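Side-chain contacts in endoglucanase A (Clostridium acetobutylicum, PDB 3IK2), which probably cleaves internal beta-1,4-glucosidic bonds of cellulose-like glucans, as an endoglucanase of glycoside hydrolase family 44: residues A34-G39 and S349-N354; L183-S186 and I191-D194; E220-A225 and V379-Y384. All coordinates share one frame; numbering follows the deposited sequence.

Overall arrangement
Interactions 1 and 3 both span the inside of the eight-stranded parallel barrel. The first joins strands 34-37 and 347-353, the second strands 220-226 and 379-384, and their centres lie about 7 Å apart. They meet directly because strands 347-353 and 379-384 are neighbours, and along the chain their segments alternate. Interaction 2 is local, nested within the loop closed by interaction 1 and finished before interaction 3 opens. It lies at the surface, its centre about 21 Å and 22 Å from those of interactions 1 and 3, in the connection from strand 174-177 to helix 198-215. Two contacts thus cross the barrel interior, and the third lies within one beta-alpha connection.

Interaction 1 (A34-G39 and S349-N354); sequences ARRIGG and SFSEYN
Arg36 and Ser351 face each other across the barrel interior with their CA atoms 7.4 Å apart, while the CA atoms of Gly39 and Glu352 are separated by 8.2 Å. The chain turns a corner at Ser351 and Glu352; Ser351 points its CB toward 34-39, whereas Glu352 reaches that segment with its carboxylate. Arg36 bridges the gap with a chain extended from CG to NE; its CG is anti to the backbone N (chi1 167°), which sends the guanidinium inward. NH1 of Arg36 forms a salt bridge and hydrogen bond to Glu352 OE2 at 2.8 Å. The bond is moderately bent (156° at the hydrogen), uses the anti lone pair of OE2, and has its acceptor tilted slightly from the guanidinium plane. The two side chains cross at about a right angle, with guanidinium and carboxylate planes steeply inclined (63°). Ser351 CB lies over one guanidinium face, 3.4 Å from Arg36 NE, and Gly38 CA, of the arginine's own segment, lies over the centre of the opposite face. OE2 of Glu352 also comes to 3.4 Å from Gly39 CA. Ser351 OG bonds to Asp275, and Glu352 OE1 to the hydroxyl of Tyr279, so the carboxylate is gripped at both oxygens. Glu352 lies near the C-terminal end of the seventh barrel strand, the position of the nucleophile in clan GH-A glycosidases, consistent with a place in the active site. Arg36 and Glu352 both pack on His277 of strand 273-278, and Arg36 also touches Thr383 of strand 379-384, while on the outer side Ile37 packs against helix 82-93.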
loop_
_atom_site.group_PDB
_atom_site.type_symbol
_atom_site.label_atom_id
_atom_site.label_comp_id
_atom_site.label_asym_id
_atom_site.label_seq_id
_atom_site.Cartn_x
_atom_site.Cartn_y
_atom_site.Cartn_z
ATOM N N ALA A 34 -2.565 -9.495 0.037
ATOM C CA ALA A 34 -1.732 -8.931 1.113
ATOM C C ALA A 34 -2.613 -8.169 2.074
ATOM O O ALA A 34 -3.617 -7.565 1.667
ATOM C CB ALA A 34 -0.657 -8.015 0.580
ATOM N N ARG A 35 -2.258 -8.231 3.354
ATOM C CA ARG A 35 -2.990 -7.488 4.384
ATOM C C ARG A 35 -2.027 -6.811 5.363
ATOM O O ARG A 35 -0.980 -7.370 5.685
ATOM C CB ARG A 35 -4.012 -8.402 5.101
ATOM C CG ARG A 35 -5.174 -8.878 4.204
ATOM C CD ARG A 35 -5.887 -10.081 4.842
ATOM N NE ARG A 35 -6.843 -9.717 5.912
ATOM C CZ ARG A 35 -6.670 -9.967 7.218
ATOM N NH1 ARG A 35 -5.593 -10.606 7.654
ATOM N NH2 ARG A 35 -7.603 -9.605 8.093
ATOM N N ARG A 36 -2.362 -5.584 5.771
ATOM C CA ARG A 36 -1.578 -4.829 6.764
ATOM C C ARG A 36 -2.377 -4.562 8.035
ATOM O O ARG A 36 -3.566 -4.203 7.958
ATOM C CB ARG A 36 -1.129 -3.475 6.175
ATOM C CG ARG A 36 -0.569 -2.414 7.160
ATOM C CD ARG A 36 -0.075 -1.274 6.336
ATOM N NE ARG A 36 0.688 -0.191 6.957
ATOM C CZ ARG A 36 0.179 0.995 7.307
ATOM N NH1 ARG A 36 -1.132 1.236 7.230
ATOM N NH2 ARG A 36 0.969 1.941 7.775
ATOM N N ILE A 37 -1.728 -4.706 9.192
ATOM C CA ILE A 37 -2.245 -4.088 10.427
ATOM C C ILE A 37 -1.288 -2.956 10.793
ATOM O O ILE A 37 -0.115 -3.189 11.062
ATOM C CB ILE A 37 -2.537 -5.083 11.595
ATOM C CG1 ILE A 37 -3.130 -4.331 12.808
ATOM C CG2 ILE A 37 -1.311 -5.970 11.962
ATOM C CD1 ILE A 37 -3.460 -5.229 14.031
ATOM N N GLY A 38 -1.787 -1.721 10.700
ATOM C CA GLY A 38 -0.947 -0.523 10.797
ATOM C C GLY A 38 -1.746 0.757 10.892
ATOM O O GLY A 38 -2.943 0.735 11.196
ATOM N N GLY A 39 -1.093 1.886 10.639
ATOM C CA GLY A 39 -1.791 3.178 10.697
ATOM C C GLY A 39 -1.678 3.805 12.089
ATOM O O GLY A 39 -0.892 3.362 12.941
ATOM N N SER A 349 7.213 0.230 -1.413
ATOM C CA SER A 349 5.896 -0.135 -0.873
ATOM C C SER A 349 4.994 1.093 -0.729
ATOM O O SER A 349 5.476 2.198 -0.410
ATOM C CB SER A 349 6.072 -0.846 0.462
ATOM O OG SER A 349 4.860 -0.925 1.187
ATOM N N PHE A 350 3.699 0.910 -1.026
ATOM C CA PHE A 350 2.652 1.893 -0.657
ATOM C C PHE A 350 1.655 1.253 0.301
ATOM O O PHE A 350 0.654 0.663 -0.119
ATOM C CB PHE A 350 1.923 2.464 -1.881
ATOM C CG PHE A 350 2.807 3.337 -2.773
ATOM C CD1 PHE A 350 3.433 2.801 -3.904
ATOM C CD2 PHE A 350 3.018 4.690 -2.471
ATOM C CE1 PHE A 350 4.268 3.598 -4.710
ATOM C CE2 PHE A 350 3.843 5.490 -3.278
ATOM C CZ PHE A 350 4.476 4.940 -4.396
ATOM N N SER A 351 1.943 1.355 1.597
ATOM C CA SER A 351 1.127 0.697 2.618
ATOM C C SER A 351 -0.159 1.429 2.991
ATOM O O SER A 351 -0.987 0.876 3.703
ATOM C CB SER A 351 1.954 0.389 3.863
ATOM O OG SER A 351 2.413 1.588 4.428
ATOM N N GLU A 352 -0.309 2.671 2.556
ATOM C CA GLU A 352 -1.613 3.337 2.510
ATOM C C GLU A 352 -1.748 4.206 1.257
ATOM O O GLU A 352 -0.794 4.867 0.848
ATOM C CB GLU A 352 -1.858 4.199 3.738
ATOM C CG GLU A 352 -2.051 3.427 5.035
ATOM C CD GLU A 352 -2.215 4.346 6.233
ATOM O OE1 GLU A 352 -2.802 5.443 6.046
ATOM O OE2 GLU A 352 -1.773 3.962 7.351
ATOM N N TYR A 353 -2.941 4.178 0.664
ATOM C CA TYR A 353 -3.301 5.005 -0.490
ATOM C C TYR A 353 -4.823 4.861 -0.608
ATOM O O TYR A 353 -5.412 3.900 -0.122
ATOM C CB TYR A 353 -2.587 4.558 -1.796
ATOM C CG TYR A 353 -3.094 3.215 -2.303
ATOM C CD1 TYR A 353 -4.176 3.147 -3.208
ATOM C CD2 TYR A 353 -2.512 2.009 -1.870
ATOM C CE1 TYR A 353 -4.671 1.918 -3.651
ATOM C CE2 TYR A 353 -3.008 0.758 -2.328
ATOM C CZ TYR A 353 -4.096 0.736 -3.206
ATOM O OH TYR A 353 -4.585 -0.469 -3.650
ATOM N N ASN A 354 -5.451 5.810 -1.268
ATOM C CA ASN A 354 -6.889 5.775 -1.527
ATOM C C ASN A 354 -7.110 6.925 -2.504
ATOM O O ASN A 354 -6.568 8.017 -2.298
ATOM C CB ASN A 354 -7.673 5.970 -0.214
ATOM C CG ASN A 354 -9.182 5.975 -0.401
ATOM O OD1 ASN A 354 -9.748 6.930 -0.906
ATOM N ND2 ASN A 354 -9.840 4.935 0.062
#

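Interaction 2 (L183-S186 and I191-D194); sequences LWPS and IHPD
Trp184 and His192 make the aromatic part of this contact. CE3 of Trp184 sits over one face of the imidazole, toward its rim, and comes to 3.6 Å from His192 CD2. The six-membered ring of Trp184 and the His192 ring form an oblique aromatic pair, planes at 48°. A trans chi1 of -168° swings the imidazole toward Trp184 CB as well, and in the apolar part of the contact that CB packs on His192 CB at 3.8 Å. Pro185 adds contacts to backbone oxygens. Its CA approaches His192 O at 3.1 Å as a CA-H...O contact, and its CB touches Asp194 O at 3.5 Å. Among classical hydrogen bonds, a single water spans the segments, donating to Pro185 O at 2.8 Å and to Pro193 O at 2.7 Å. The two rings are tied down from outside: His192 NE2 bonds to Glu200 of helix 198-215, and Trp184 NE1 to Asp178. The arrangement is that of a beta-alpha loop of a TIM barrel, here the one leading from strand 174-177 to helix 198-215, with the chain after short helix 184-187 returning to pack on it.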
loop_
_atom_site.group_PDB
_atom_site.type_symbol
_atom_site.label_atom_id
_atom_site.label_comp_id
_atom_site.label_asym_id
_atom_site.label_seq_id
_atom_site.Cartn_x
_atom_site.Cartn_y
_atom_site.Cartn_z
ATOM N N LEU A 183 4.532 12.689 11.837
ATOM C CA LEU A 183 3.266 13.114 12.398
ATOM C C LEU A 183 3.080 12.692 13.854
ATOM O O LEU A 183 2.044 12.932 14.414
ATOM C CB LEU A 183 2.093 12.592 11.547
ATOM C CG LEU A 183 1.983 13.187 10.154
ATOM C CD1 LEU A 183 0.632 12.783 9.504
ATOM C CD2 LEU A 183 2.151 14.699 10.233
ATOM N N TRP A 184 4.078 12.079 14.478
ATOM C CA TRP A 184 3.909 11.664 15.879
ATOM C C TRP A 184 3.426 12.794 16.784
ATOM O O TRP A 184 2.547 12.555 17.582
ATOM C CB TRP A 184 5.179 11.054 16.465
ATOM C CG TRP A 184 5.456 9.653 16.029
ATOM C CD1 TRP A 184 4.550 8.732 15.551
ATOM C CD2 TRP A 184 6.725 8.999 16.034
ATOM N NE1 TRP A 184 5.183 7.557 15.241
ATOM C CE2 TRP A 184 6.519 7.680 15.544
ATOM C CE3 TRP A 184 8.017 9.397 16.384
ATOM C CZ2 TRP A 184 7.563 6.751 15.408
ATOM C CZ3 TRP A 184 9.071 8.468 16.225
ATOM C CH2 TRP A 184 8.830 7.174 15.747
ATOM N N PRO A 185 4.012 14.019 16.678
ATOM C CA PRO A 185 3.582 15.119 17.572
ATOM C C PRO A 185 2.160 15.633 17.348
ATOM O O PRO A 185 1.564 16.184 18.274
ATOM C CB PRO A 185 4.597 16.243 17.275
ATOM C CG PRO A 185 5.056 15.973 15.879
ATOM C CD PRO A 185 5.096 14.456 15.768
ATOM N N SER A 186 1.622 15.500 16.137
ATOM C CA SER A 186 0.271 15.998 15.895
ATOM C C SER A 186 -0.778 14.905 15.925
ATOM O O SER A 186 -1.922 15.172 16.250
ATOM C CB SER A 186 0.194 16.805 14.607
ATOM O OG SER A 186 0.699 16.055 13.555
ATOM N N ILE A 191 2.056 10.938 23.366
ATOM C CA ILE A 191 3.177 9.988 23.309
ATOM C C ILE A 191 4.476 10.738 23.001
ATOM O O ILE A 191 5.510 10.481 23.597
ATOM C CB ILE A 191 2.912 8.897 22.190
ATOM C CG1 ILE A 191 1.640 8.098 22.481
ATOM C CG2 ILE A 191 4.132 7.947 21.933
ATOM C CD1 ILE A 191 1.443 6.920 21.515
ATOM N N HIS A 192 4.407 11.645 22.030
ATOM C CA HIS A 192 5.592 12.238 21.433
ATOM C C HIS A 192 5.374 13.744 21.133
ATOM O O HIS A 192 5.307 14.124 19.952
ATOM C CB HIS A 192 5.962 11.467 20.145
ATOM C CG HIS A 192 7.319 11.790 19.601
ATOM N ND1 HIS A 192 7.615 13.007 19.013
ATOM C CD2 HIS A 192 8.456 11.049 19.534
ATOM C CE1 HIS A 192 8.874 12.995 18.600
ATOM N NE2 HIS A 192 9.411 11.825 18.919
ATOM N N PRO A 193 5.277 14.595 22.195
ATOM C CA PRO A 193 4.998 16.036 22.082
ATOM C C PRO A 193 5.904 16.799 21.087
ATOM O O PRO A 193 5.442 17.726 20.417
ATOM C CB PRO A 193 5.240 16.569 23.529
ATOM C CG PRO A 193 5.889 15.510 24.267
ATOM C CD PRO A 193 5.417 14.213 23.615
ATOM N N ASP A 194 7.168 16.415 21.015
ATOM C CA ASP A 194 8.143 17.130 20.208
ATOM C C ASP A 194 8.177 16.699 18.743
ATOM O O ASP A 194 7.865 15.571 18.400
ATOM C CB ASP A 194 9.546 16.968 20.786
ATOM C CG ASP A 194 9.692 17.535 22.211
ATOM O OD1 ASP A 194 8.883 18.363 22.682
ATOM O OD2 ASP A 194 10.664 17.132 22.865
HETATM O O HOH W 1 2.752 17.748 20.303
#

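Interaction 3 (E220-A225 and V379-Y384); sequences ETFGPA and VYFATY
Phe222 and Phe381 meet in the tightly packed part of the contact, where their CA atoms are 9.9 Å apart and the two rings meet between the strands. The edge of Phe222 points at the face of Phe381 in a T-shaped pair, with ring centroids 5.2 Å apart and planes at 72°. CE2 of Phe222 does the touching, 3.7 Å from Phe381 CG, and Phe381 CB lies near the plane of the Phe222 ring at its edge. Chi1 (-174°) carries the Phe381 ring toward 220-225, and chi2 near 97° sets its face to the edge of Phe222.

The looser, partly solvent-accessible side is polar. Glu220 and Tyr380 extend from opposite directions, and OE2 of Glu220 comes to 3.0 Å from Tyr380 OH, while OE1 lies 3.2 Å from Tyr380 CE2. The carboxylate has firmer partners beyond the two segments: OE2 forms a salt bridge with Lys347 and OE1 a hydrogen bond with Tyr98, and Lys347 also makes a cation-pi contact with the Tyr380 ring.

Both pairs join the fifth and eighth strands of the barrel, the polar one toward the strand starts. Tyr98 touches both phenylalanines, as does Ser349 of strand 347-353, and Phe222 packs further on Ala273 and Asp275 of strand 273-278. On the outer side of strand 220-226, Thr221 rests on helix 198-215.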
loop_
_atom_site.group_PDB
_atom_site.type_symbol
_atom_site.label_atom_id
_atom_site.label_comp_id
_atom_site.label_asym_id
_atom_site.label_seq_id
_atom_site.Cartn_x
_atom_site.Cartn_y
_atom_site.Cartn_z
ATOM N N GLU A 220 10.896 -9.162 6.506
ATOM C CA GLU A 220 11.184 -7.918 5.784
ATOM C C GLU A 220 10.741 -6.687 6.581
ATOM O O GLU A 220 9.727 -6.730 7.312
ATOM C CB GLU A 220 10.478 -7.934 4.437
ATOM C CG GLU A 220 11.197 -8.787 3.405
ATOM C CD GLU A 220 10.388 -8.926 2.121
ATOM O OE1 GLU A 220 9.183 -8.558 2.104
ATOM O OE2 GLU A 220 10.947 -9.443 1.134
ATOM N N THR A 221 11.512 -5.603 6.439
ATOM C CA THR A 221 11.242 -4.366 7.182
ATOM C C THR A 221 10.802 -3.281 6.241
ATOM O O THR A 221 11.322 -3.173 5.123
ATOM C CB THR A 221 12.469 -3.862 8.003
ATOM O OG1 THR A 221 13.611 -3.806 7.151
ATOM C CG2 THR A 221 12.724 -4.793 9.187
ATOM N N PHE A 222 9.826 -2.504 6.716
ATOM C CA PHE A 222 9.146 -1.480 5.935
ATOM C C PHE A 222 9.326 -0.213 6.738
ATOM O O PHE A 222 8.906 -0.166 7.919
ATOM C CB PHE A 222 7.626 -1.781 5.791
ATOM C CG PHE A 222 7.302 -2.920 4.825
ATOM C CD1 PHE A 222 7.738 -4.224 5.085
ATOM C CD2 PHE A 222 6.571 -2.675 3.662
ATOM C CE1 PHE A 222 7.465 -5.263 4.201
ATOM C CE2 PHE A 222 6.253 -3.707 2.772
ATOM C CZ PHE A 222 6.719 -5.018 3.026
ATOM N N GLY A 223 9.928 0.802 6.092
ATOM C CA GLY A 223 10.159 2.111 6.696
ATOM C C GLY A 223 10.388 3.203 5.663
ATOM O O GLY A 223 10.670 2.913 4.508
ATOM N N PRO A 224 10.243 4.483 6.067
ATOM C CA PRO A 224 9.811 4.871 7.409
ATOM C C PRO A 224 8.297 4.934 7.599
ATOM O O PRO A 224 7.862 5.279 8.686
ATOM C CB PRO A 224 10.435 6.284 7.583
ATOM C CG PRO A 224 11.142 6.583 6.301
ATOM C CD PRO A 224 10.555 5.669 5.262
ATOM N N ALA A 225 7.516 4.569 6.579
ATOM C CA ALA A 225 6.040 4.760 6.547
ATOM C C ALA A 225 5.663 6.231 6.619
ATOM O O ALA A 225 4.891 6.660 7.480
ATOM C CB ALA A 225 5.306 3.939 7.641
ATOM N N VAL A 379 6.423 -1.768 -8.071
ATOM C CA VAL A 379 5.987 -1.729 -6.642
ATOM C C VAL A 379 5.899 -3.160 -6.098
ATOM O O VAL A 379 5.296 -4.039 -6.722
ATOM C CB VAL A 379 4.646 -0.969 -6.505
ATOM C CG1 VAL A 379 4.080 -1.028 -5.115
ATOM C CG2 VAL A 379 4.849 0.504 -6.939
ATOM N N TYR A 380 6.513 -3.392 -4.941
ATOM C CA TYR A 380 6.553 -4.706 -4.327
ATOM C C TYR A 380 5.300 -5.022 -3.493
ATOM O O TYR A 380 4.881 -6.171 -3.391
ATOM C CB TYR A 380 7.794 -4.803 -3.432
ATOM C CG TYR A 380 8.003 -6.147 -2.737
ATOM C CD1 TYR A 380 8.567 -7.216 -3.415
ATOM C CD2 TYR A 380 7.681 -6.324 -1.369
ATOM C CE1 TYR A 380 8.787 -8.468 -2.774
ATOM C CE2 TYR A 380 7.902 -7.565 -0.705
ATOM C CZ TYR A 380 8.455 -8.632 -1.431
ATOM O OH TYR A 380 8.690 -9.872 -0.837
ATOM N N PHE A 381 4.726 -3.997 -2.884
ATOM C CA PHE A 381 3.678 -4.173 -1.875
ATOM C C PHE A 381 2.780 -2.933 -1.889
ATOM O O PHE A 381 3.261 -1.792 -1.975
ATOM C CB PHE A 381 4.330 -4.375 -0.494
ATOM C CG PHE A 381 3.347 -4.714 0.632
ATOM C CD1 PHE A 381 3.140 -6.043 1.016
ATOM C CD2 PHE A 381 2.670 -3.699 1.325
ATOM C CE1 PHE A 381 2.235 -6.365 2.071
ATOM C CE2 PHE A 381 1.767 -4.007 2.364
ATOM C CZ PHE A 381 1.544 -5.345 2.731
ATOM N N ALA A 382 1.475 -3.142 -1.815
ATOM C CA ALA A 382 0.573 -2.017 -1.641
ATOM C C ALA A 382 -0.681 -2.482 -0.901
ATOM O O ALA A 382 -1.177 -3.568 -1.160
ATOM C CB ALA A 382 0.208 -1.407 -2.995
ATOM N N THR A 383 -1.142 -1.656 0.022
ATOM C CA THR A 383 -2.324 -1.909 0.806
ATOM C C THR A 383 -3.214 -0.638 0.796
ATOM O O THR A 383 -2.821 0.455 1.236
ATOM C CB THR A 383 -2.016 -2.453 2.247
ATOM O OG1 THR A 383 -0.892 -1.787 2.821
ATOM C CG2 THR A 383 -1.699 -3.944 2.224
ATOM N N TYR A 384 -4.389 -0.799 0.201
ATOM C CA TYR A 384 -5.427 0.196 0.176
ATOM C C TYR A 384 -5.871 0.483 1.616
ATOM O O TYR A 384 -5.834 -0.413 2.467
ATOM C CB TYR A 384 -6.569 -0.417 -0.634
ATOM C CG TYR A 384 -7.901 0.273 -0.538
ATOM C CD1 TYR A 384 -8.210 1.334 -1.395
ATOM C CD2 TYR A 384 -8.862 -0.160 0.369
ATOM C CE1 TYR A 384 -9.412 1.959 -1.326
ATOM C CE2 TYR A 384 -10.093 0.464 0.439
ATOM C CZ TYR A 384 -10.359 1.524 -0.423
ATOM O OH TYR A 384 -11.577 2.172 -0.392
#